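Local coordinates for protein alpha-ketoglutarate-dependent 2,4-dichlorophenoxyacetate dioxygenase (Bradyrhizobium diazoefficiens, PDB 5BKE) that probably oxidises aryloxyalkanoate herbicides as a metal- and 2-oxoglutarate-dependent dioxygenase of the TfdA family, at residues E34-M37 with V42-F45; A36-A41 with H202-R207; S170-R175 with T181-E186. All blocks are in the same frame, centred on the assembly; numbering follows the deposited sequence.

Contact 1. Residues E34-M37 with V42-F45; sequences ESAM and VLVF
Met-37 and Leu-43 reach each other through similar first torsions: in each, CG stands anti to the carbonyl carbon, at chi1 -73° in Met-37 and -66° in Leu-43. The bend at chi2 brings the methionine sulfur to the leucine, and the one at chi3 turns the terminal methyl aside. The sulfur lies against the branch point: Met-37 SD is 3.6 Å from Leu-43 CG and equally near CD1 of the same residue. One bond back along the chain, Met-37 CG also touches Leu-43 CD1, at 3.8 Å, and that methyl is thus held by two successive atoms of the methionine. The two side chains run at a slant to each other.

The third participant is Ala-36, whose short side chain meets both branches of the leucine. Its CB lies 3.8 Å from Leu-43 CD1 and 4.0 Å from Leu-43 CD2, so CD1 is shared between the alanine and the methionine, while CD2 also comes within 4.1 Å of Ala-36 O. The side-chain contacts are apolar and all three residues are buried, a leucine of a strand fitted against two consecutive residues of a helix.

The example illustrates how a helix is laid on a sheet in a beta-alpha-beta unit, here strand 14-17, helix 27-40 and strand 42-45. Leu-43 is held within the sheet by backbone bonding to Met-256, and the side chain of Met-256 touches both Met-37 and Leu-43, extending the apolar layer beneath the helix. About a turn earlier in helix 27-40, Glu-34 forms a salt bridge with Lys-126. Strand 42-45 itself runs between strand 14-17, to which it is parallel, and strand 254-258, to which it is antiparallel.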
loop_
_atom_site.group_PDB
_atom_site.type_symbol
_atom_site.label_atom_id
_atom_site.label_comp_id
_atom_site.label_asym_id
_atom_site.label_seq_id
_atom_site.Cartn_x
_atom_site.Cartn_y
_atom_site.Cartn_z
ATOM N N GLU C 34 4.098 23.409 -29.698
ATOM C CA GLU C 34 3.029 23.828 -28.787
ATOM C C GLU C 34 2.773 22.813 -27.636
ATOM O O GLU C 34 2.570 23.236 -26.487
ATOM C CB GLU C 34 1.734 24.181 -29.533
ATOM C CG GLU C 34 0.676 24.729 -28.592
ATOM C CD GLU C 34 -0.397 25.580 -29.255
ATOM O OE1 GLU C 34 -0.484 25.614 -30.508
ATOM O OE2 GLU C 34 -1.174 26.204 -28.489
ATOM N N SER C 35 2.778 21.507 -27.943
ATOM C CA SER C 35 2.656 20.471 -26.891
ATOM C C SER C 35 3.802 20.548 -25.899
ATOM O O SER C 35 3.580 20.408 -24.685
ATOM C CB SER C 35 2.566 19.053 -27.458
ATOM O OG SER C 35 1.555 18.979 -28.437
ATOM N N ALA C 36 5.016 20.799 -26.413
ATOM C CA ALA C 36 6.201 21.007 -25.576
ATOM C C ALA C 36 6.037 22.243 -24.691
ATOM O O ALA C 36 6.487 22.257 -23.545
ATOM C CB ALA C 36 7.449 21.119 -26.431
ATOM N N MET C 37 5.380 23.274 -25.231
ATOM C CA MET C 37 5.073 24.483 -24.467
ATOM C C MET C 37 4.079 24.167 -23.357
ATOM O O MET C 37 4.233 24.655 -22.246
ATOM C CB MET C 37 4.546 25.614 -25.374
ATOM C CG MET C 37 5.603 26.276 -26.263
ATOM S SD MET C 37 6.904 27.160 -25.364
ATOM C CE MET C 37 6.036 28.650 -24.898
ATOM N N VAL C 42 8.567 26.450 -20.746
ATOM C CA VAL C 42 9.658 27.278 -21.267
ATOM C C VAL C 42 10.488 26.417 -22.224
ATOM O O VAL C 42 10.829 25.263 -21.912
ATOM C CB VAL C 42 10.574 27.862 -20.147
ATOM C CG1 VAL C 42 11.654 28.768 -20.723
ATOM C CG2 VAL C 42 9.794 28.640 -19.106
ATOM N N LEU C 43 10.800 26.979 -23.387
ATOM C CA LEU C 43 11.609 26.301 -24.381
ATOM C C LEU C 43 12.809 27.152 -24.766
ATOM O O LEU C 43 12.692 28.368 -24.916
ATOM C CB LEU C 43 10.774 25.914 -25.611
ATOM C CG LEU C 43 9.657 24.871 -25.460
ATOM C CD1 LEU C 43 9.015 24.614 -26.820
ATOM C CD2 LEU C 43 10.133 23.559 -24.814
ATOM N N VAL C 44 13.961 26.494 -24.911
ATOM C CA VAL C 44 15.244 27.139 -25.193
ATOM C C VAL C 44 15.735 26.623 -26.541
ATOM O O VAL C 44 15.849 25.417 -26.743
ATOM C CB VAL C 44 16.285 26.830 -24.079
ATOM C CG1 VAL C 44 17.665 27.404 -24.413
ATOM C CG2 VAL C 44 15.805 27.350 -22.727
ATOM N N PHE C 45 15.981 27.538 -27.473
ATOM C CA PHE C 45 16.532 27.194 -28.781
ATOM C C PHE C 45 17.866 27.912 -28.849
ATOM O O PHE C 45 17.933 29.111 -28.577
ATOM C CB PHE C 45 15.645 27.703 -29.931
ATOM C CG PHE C 45 14.280 27.056 -30.022
ATOM C CD1 PHE C 45 13.241 27.425 -29.153
ATOM C CD2 PHE C 45 14.006 26.125 -31.030
ATOM C CE1 PHE C 45 11.981 26.845 -29.261
ATOM C CE2 PHE C 45 12.743 25.542 -31.140
ATOM C CZ PHE C 45 11.732 25.901 -30.250
#

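Contact 2. Residues A36-A41 with H202-R207; sequences AMDKYA and HPVHRR
A polar contact, with a backbone carbonyl and a carboxylate facing two histidines and a valine, joins the C-terminal turn of helix 27-40 to the loop between strands 194-201 and 208-210. Asp-38 supplies the whole helix side. Its carbonyl oxygen accepts a hydrogen bond from His-205 NE2, with Asp-38 O 2.8 Å away; the oxygen lies near the imidazole plane, but the N-H approaches from above the carbonyl plane and the bond is bent, at 131°. Gln-261 makes weak hydrogen bonds to both atoms. The carboxylate divides its oxygens: OD1 meets the edge of the other imidazole, 3.3 Å from His-202 CE1, while Asp-38 OD2 rests 3.6 Å from both Val-204 CG1 and CG2. Carboxylate and His-202 ring planes are turned 71° apart. A water donates to Asp-38 OD1 at 2.7 Å and makes a weak hydrogen bond, 3.4 Å, with His-202 NE2.

The loop orders its own rings. His-202 ND1 accepts from Val-204 N at 3.1 Å and also lies over the centre of the His-205 ring, and with CG wedged between backbone N and carbonyl carbon (chi1 48°), His-205 is directed at the helix. Asp-258 is a further partner of His-202 NE2. The arrangement is that of a beta-hairpin connection, closed by backbone bonding of His-202 N to Arg-207 O, docked on the last turn of a helix, away from the metal site.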
loop_
_atom_site.group_PDB
_atom_site.type_symbol
_atom_site.label_atom_id
_atom_site.label_comp_id
_atom_site.label_asym_id
_atom_site.label_seq_id
_atom_site.Cartn_x
_atom_site.Cartn_y
_atom_site.Cartn_z
ATOM N N ALA C 36 5.016 20.799 -26.413
ATOM C CA ALA C 36 6.201 21.007 -25.576
ATOM C C ALA C 36 6.037 22.243 -24.691
ATOM O O ALA C 36 6.487 22.257 -23.545
ATOM C CB ALA C 36 7.449 21.119 -26.431
ATOM N N MET C 37 5.380 23.274 -25.231
ATOM C CA MET C 37 5.073 24.483 -24.467
ATOM C C MET C 37 4.079 24.167 -23.357
ATOM O O MET C 37 4.233 24.655 -22.246
ATOM C CB MET C 37 4.546 25.614 -25.374
ATOM C CG MET C 37 5.603 26.276 -26.263
ATOM S SD MET C 37 6.904 27.160 -25.364
ATOM C CE MET C 37 6.036 28.650 -24.898
ATOM N N ASP C 38 3.068 23.350 -23.663
ATOM C CA ASP C 38 2.114 22.879 -22.644
ATOM C C ASP C 38 2.835 22.107 -21.521
ATOM O O ASP C 38 2.642 22.402 -20.338
ATOM C CB ASP C 38 1.008 22.010 -23.267
ATOM C CG ASP C 38 0.149 22.763 -24.287
ATOM O OD1 ASP C 38 -0.051 23.994 -24.160
ATOM O OD2 ASP C 38 -0.342 22.093 -25.224
ATOM N N LYS C 39 3.674 21.144 -21.911
ATOM C CA LYS C 39 4.433 20.319 -20.965
ATOM C C LYS C 39 5.515 21.106 -20.187
ATOM O O LYS C 39 5.442 21.223 -18.961
ATOM C CB LYS C 39 5.026 19.108 -21.698
ATOM C CG LYS C 39 5.752 18.110 -20.793
ATOM C CD LYS C 39 6.168 16.870 -21.569
ATOM C CE LYS C 39 6.944 15.905 -20.677
ATOM N NZ LYS C 39 7.058 14.580 -21.358
ATOM N N TYR C 40 6.490 21.669 -20.909
ATOM C CA TYR C 40 7.699 22.260 -20.319
ATOM C C TYR C 40 7.561 23.715 -19.856
ATOM O O TYR C 40 8.342 24.175 -19.017
ATOM C CB TYR C 40 8.883 22.104 -21.276
ATOM C CG TYR C 40 9.225 20.654 -21.576
ATOM C CD1 TYR C 40 10.005 19.900 -20.676
ATOM C CD2 TYR C 40 8.767 20.030 -22.743
ATOM C CE1 TYR C 40 10.326 18.568 -20.934
ATOM C CE2 TYR C 40 9.085 18.700 -23.017
ATOM C CZ TYR C 40 9.862 17.974 -22.104
ATOM O OH TYR C 40 10.189 16.663 -22.358
ATOM N N ALA C 41 6.571 24.431 -20.395
ATOM C CA ALA C 41 6.300 25.853 -20.064
ATOM C C ALA C 41 7.314 26.876 -20.602
ATOM O O ALA C 41 6.950 28.040 -20.872
ATOM C CB ALA C 41 6.037 26.061 -18.567
ATOM N N HIS C 202 -4.898 25.633 -16.614
ATOM C CA HIS C 202 -4.423 25.558 -17.997
ATOM C C HIS C 202 -5.461 24.876 -18.898
ATOM O O HIS C 202 -6.023 23.844 -18.512
ATOM C CB HIS C 202 -3.085 24.830 -18.077
ATOM C CG HIS C 202 -2.381 25.025 -19.384
ATOM N ND1 HIS C 202 -2.620 24.228 -20.483
ATOM C CD2 HIS C 202 -1.476 25.952 -19.780
ATOM C CE1 HIS C 202 -1.879 24.643 -21.494
ATOM N NE2 HIS C 202 -1.178 25.689 -21.096
ATOM N N PRO C 203 -5.723 25.449 -20.095
ATOM C CA PRO C 203 -6.786 24.902 -20.954
ATOM C C PRO C 203 -6.530 23.511 -21.558
ATOM O O PRO C 203 -7.486 22.837 -21.943
ATOM C CB PRO C 203 -6.921 25.958 -22.060
ATOM C CG PRO C 203 -5.600 26.654 -22.079
ATOM C CD PRO C 203 -5.178 26.707 -20.643
ATOM N N VAL C 204 -5.269 23.087 -21.637
ATOM C CA VAL C 204 -4.918 21.821 -22.279
ATOM C C VAL C 204 -4.840 20.700 -21.239
ATOM O O VAL C 204 -5.614 19.746 -21.305
ATOM C CB VAL C 204 -3.608 21.913 -23.118
ATOM C CG1 VAL C 204 -3.220 20.554 -23.690
ATOM C CG2 VAL C 204 -3.754 22.932 -24.242
ATOM N N HIS C 205 -3.917 20.820 -20.283
ATOM C CA HIS C 205 -3.667 19.736 -19.325
ATOM C C HIS C 205 -4.346 19.944 -17.976
ATOM O O HIS C 205 -4.306 19.056 -17.115
ATOM C CB HIS C 205 -2.166 19.443 -19.167
ATOM C CG HIS C 205 -1.318 20.660 -18.947
ATOM N ND1 HIS C 205 -1.556 21.567 -17.935
ATOM C CD2 HIS C 205 -0.225 21.111 -19.609
ATOM C CE1 HIS C 205 -0.637 22.514 -17.975
ATOM N NE2 HIS C 205 0.175 22.268 -18.988
ATOM N N ARG C 206 -4.967 21.113 -17.805
ATOM C CA ARG C 206 -5.765 21.453 -16.616
ATOM C C ARG C 206 -5.005 21.546 -15.279
ATOM O O ARG C 206 -5.631 21.591 -14.205
ATOM C CB ARG C 206 -7.016 20.561 -16.512
ATOM C CG ARG C 206 -8.012 20.781 -17.651
ATOM C CD ARG C 206 -9.343 20.091 -17.399
ATOM N NE ARG C 206 -10.068 20.668 -16.258
ATOM C CZ ARG C 206 -10.894 21.713 -16.318
ATOM N NH1 ARG C 206 -11.124 22.335 -17.469
ATOM N NH2 ARG C 206 -11.487 22.142 -15.215
ATOM N N ARG C 207 -3.671 21.602 -15.348
ATOM C CA ARG C 207 -2.844 21.891 -14.166
ATOM C C ARG C 207 -3.240 23.255 -13.608
ATOM O O ARG C 207 -3.445 24.206 -14.372
ATOM C CB ARG C 207 -1.351 21.896 -14.503
ATOM C CG ARG C 207 -0.748 20.545 -14.891
ATOM C CD ARG C 207 -0.432 19.657 -13.696
ATOM N NE ARG C 207 0.562 20.212 -12.771
ATOM C CZ ARG C 207 1.882 20.179 -12.946
ATOM N NH1 ARG C 207 2.410 19.628 -14.034
ATOM N NH2 ARG C 207 2.683 20.704 -12.029
HETATM O O HOH W 1 1.363 26.138 -23.375
#

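Contact 3. Residues S170-R175 with T181-E186; sequences SLMYSR and TEYTDE
Met-172 lies over one face of the Tyr-183 ring, its CG 3.9 Å from the ring centroid and only 13° off the normal, a CH-pi contact. The sulfur follows over the same face but farther out, with Met-172 SD 4.3 Å from the Tyr-183 centroid, which makes the pair a Met-aromatic contact as well. CB completes the line, 3.9 Å from Tyr-183 CE2, so the methionine runs over the face from the hydroxyl end, where CB lies, to SD near CD2, before bending at chi3 (-76°). The phenolic end pushes on to the helix surface, where Tyr-183 OH is 3.3 Å from Arg-175 CB and 3.5 Å from Met-172 CA.

This is a helix and the loop that follows it folded back together: the chain leaves helix 171-176 and returns Tyr-183 to the first and second turns. Met-172 is positioned by an N-cap, Ser-170 OG accepting from Met-172 N at 3.0 Å; the same hydroxyl is bonded to Phe-191 O. Beyond its CB the arginine leads away from the loop. Its guanidinium is flanked on one face by Leu-171 CD2 and makes a cation-pi contact with Phe-107, and the side chain comes within about 8 Å of the bound manganese and N-oxalylglycine.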
loop_
_atom_site.group_PDB
_atom_site.type_symbol
_atom_site.label_atom_id
_atom_site.label_comp_id
_atom_site.label_asym_id
_atom_site.label_seq_id
_atom_site.Cartn_x
_atom_site.Cartn_y
_atom_site.Cartn_z
ATOM N N SER C 170 -2.073 46.081 -12.591
ATOM C CA SER C 170 -1.805 47.323 -13.303
ATOM C C SER C 170 -0.302 47.571 -13.399
ATOM O O SER C 170 0.439 47.306 -12.439
ATOM C CB SER C 170 -2.457 48.501 -12.575
ATOM O OG SER C 170 -2.102 49.731 -13.177
ATOM N N LEU C 171 0.131 48.118 -14.539
ATOM C CA LEU C 171 1.500 48.643 -14.684
ATOM C C LEU C 171 1.860 49.679 -13.621
ATOM O O LEU C 171 3.029 49.813 -13.256
ATOM C CB LEU C 171 1.747 49.205 -16.084
ATOM C CG LEU C 171 2.077 48.168 -17.163
ATOM C CD1 LEU C 171 1.767 48.690 -18.558
ATOM C CD2 LEU C 171 3.521 47.686 -17.073
ATOM N N MET C 172 0.853 50.375 -13.096
ATOM C CA MET C 172 1.049 51.345 -12.015
ATOM C C MET C 172 1.473 50.700 -10.687
ATOM O O MET C 172 2.141 51.342 -9.869
ATOM C CB MET C 172 -0.210 52.197 -11.814
ATOM C CG MET C 172 -0.639 53.014 -13.031
ATOM S SD MET C 172 -1.937 54.236 -12.683
ATOM C CE MET C 172 -3.415 53.224 -12.570
ATOM N N TYR C 173 1.080 49.443 -10.465
ATOM C CA TYR C 173 1.481 48.715 -9.248
ATOM C C TYR C 173 2.943 48.250 -9.293
ATOM O O TYR C 173 3.687 48.439 -8.321
ATOM C CB TYR C 173 0.563 47.528 -8.972
ATOM C CG TYR C 173 -0.811 47.857 -8.421
ATOM C CD1 TYR C 173 -0.965 48.657 -7.279
ATOM C CD2 TYR C 173 -1.969 47.318 -9.013
ATOM C CE1 TYR C 173 -2.226 48.937 -6.763
ATOM C CE2 TYR C 173 -3.236 47.593 -8.504
ATOM C CZ TYR C 173 -3.361 48.399 -7.377
ATOM O OH TYR C 173 -4.611 48.676 -6.862
ATOM N N SER C 174 3.342 47.659 -10.418
ATOM C CA SER C 174 4.709 47.188 -10.606
ATOM C C SER C 174 5.724 48.329 -10.640
ATOM O O SER C 174 6.775 48.234 -9.998
ATOM C CB SER C 174 4.831 46.325 -11.857
ATOM O OG SER C 174 4.396 47.023 -13.004
ATOM N N ARG C 175 5.405 49.394 -11.378
ATOM C CA ARG C 175 6.275 50.568 -11.455
ATOM C C ARG C 175 6.226 51.351 -10.155
ATOM O O ARG C 175 7.230 51.906 -9.733
ATOM C CB ARG C 175 5.946 51.463 -12.659
ATOM C CG ARG C 175 6.013 50.782 -14.019
ATOM C CD ARG C 175 7.290 49.982 -14.229
ATOM N NE ARG C 175 7.326 49.233 -15.495
ATOM C CZ ARG C 175 7.058 47.932 -15.635
ATOM N NH1 ARG C 175 7.158 47.372 -16.832
ATOM N NH2 ARG C 175 6.697 47.182 -14.597
ATOM N N THR C 181 5.856 56.737 -9.436
ATOM C CA THR C 181 4.472 56.968 -8.951
ATOM C C THR C 181 3.669 58.118 -9.596
ATOM O O THR C 181 2.510 58.341 -9.222
ATOM C CB THR C 181 4.411 57.141 -7.413
ATOM O OG1 THR C 181 5.347 58.144 -7.001
ATOM C CG2 THR C 181 4.707 55.834 -6.693
ATOM N N GLU C 182 4.263 58.840 -10.547
ATOM C CA GLU C 182 3.547 59.938 -11.224
ATOM C C GLU C 182 3.112 59.623 -12.665
ATOM O O GLU C 182 3.940 59.329 -13.545
ATOM C CB GLU C 182 4.285 61.283 -11.100
ATOM C CG GLU C 182 5.631 61.395 -11.801
ATOM C CD GLU C 182 6.097 62.837 -11.907
ATOM O OE1 GLU C 182 6.766 63.320 -10.967
ATOM O OE2 GLU C 182 5.792 63.488 -12.931
ATOM N N TYR C 183 1.796 59.677 -12.877
ATOM C CA TYR C 183 1.170 59.338 -14.161
ATOM C C TYR C 183 0.216 60.444 -14.615
ATOM O O TYR C 183 -0.642 60.905 -13.842
ATOM C CB TYR C 183 0.427 57.989 -14.084
ATOM C CG TYR C 183 1.268 56.841 -13.562
ATOM C CD1 TYR C 183 2.116 56.120 -14.420
ATOM C CD2 TYR C 183 1.224 56.478 -12.207
ATOM C CE1 TYR C 183 2.896 55.072 -13.941
ATOM C CE2 TYR C 183 1.999 55.434 -11.719
ATOM C CZ TYR C 183 2.828 54.735 -12.587
ATOM O OH TYR C 183 3.594 53.704 -12.108
ATOM N N THR C 184 0.383 60.864 -15.869
ATOM C CA THR C 184 -0.413 61.941 -16.455
ATOM C C THR C 184 -0.731 61.627 -17.922
ATOM O O THR C 184 0.178 61.323 -18.705
ATOM C CB THR C 184 0.297 63.325 -16.347
ATOM O OG1 THR C 184 0.766 63.535 -15.008
ATOM C CG2 THR C 184 -0.641 64.490 -16.740
ATOM N N ASP C 185 -2.014 61.633 -18.292
ATOM C CA ASP C 185 -3.161 61.531 -17.373
ATOM C C ASP C 185 -4.105 60.530 -17.999
ATOM O O ASP C 185 -4.947 59.933 -17.322
ATOM C CB ASP C 185 -3.884 62.867 -17.174
ATOM C CG ASP C 185 -4.751 62.890 -15.912
ATOM O OD1 ASP C 185 -4.648 61.972 -15.063
ATOM O OD2 ASP C 185 -5.540 63.845 -15.765
ATOM N N GLU C 186 -3.948 60.378 -19.313
ATOM C CA GLU C 186 -4.494 59.260 -20.069
ATOM C C GLU C 186 -3.713 57.961 -19.796
ATOM O O GLU C 186 -4.155 56.890 -20.197
ATOM C CB GLU C 186 -4.554 59.584 -21.577
ATOM C CG GLU C 186 -3.220 59.893 -22.250
ATOM C CD GLU C 186 -3.366 60.175 -23.734
ATOM O OE1 GLU C 186 -3.875 61.261 -24.094
ATOM O OE2 GLU C 186 -2.961 59.312 -24.544
#

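Overall arrangement
Contacts 1 and 2 share helix 27-40, including Ala-36 and Met-37, their centres about 10 Å apart. From this helix, contact 1 closes a short loop to strand 42-45 of the large mixed sheet, whereas contact 2 spans 160 residues to the loop between strands 194-201 and 208-210 of the four-stranded antiparallel sheet. One helix is thereby joined to parts of two sheets. Contact 3, again local, follows contact 1 in sequence and is nested inside the loop closed by contact 2; its centre lies about 33 Å from both others, across the chain's centre. In this TauD/TfdA-type fold of the cupin clan, the side chain of Met-37 in contact 1 is about 13 Å from the manganese, farther than that of Arg-175.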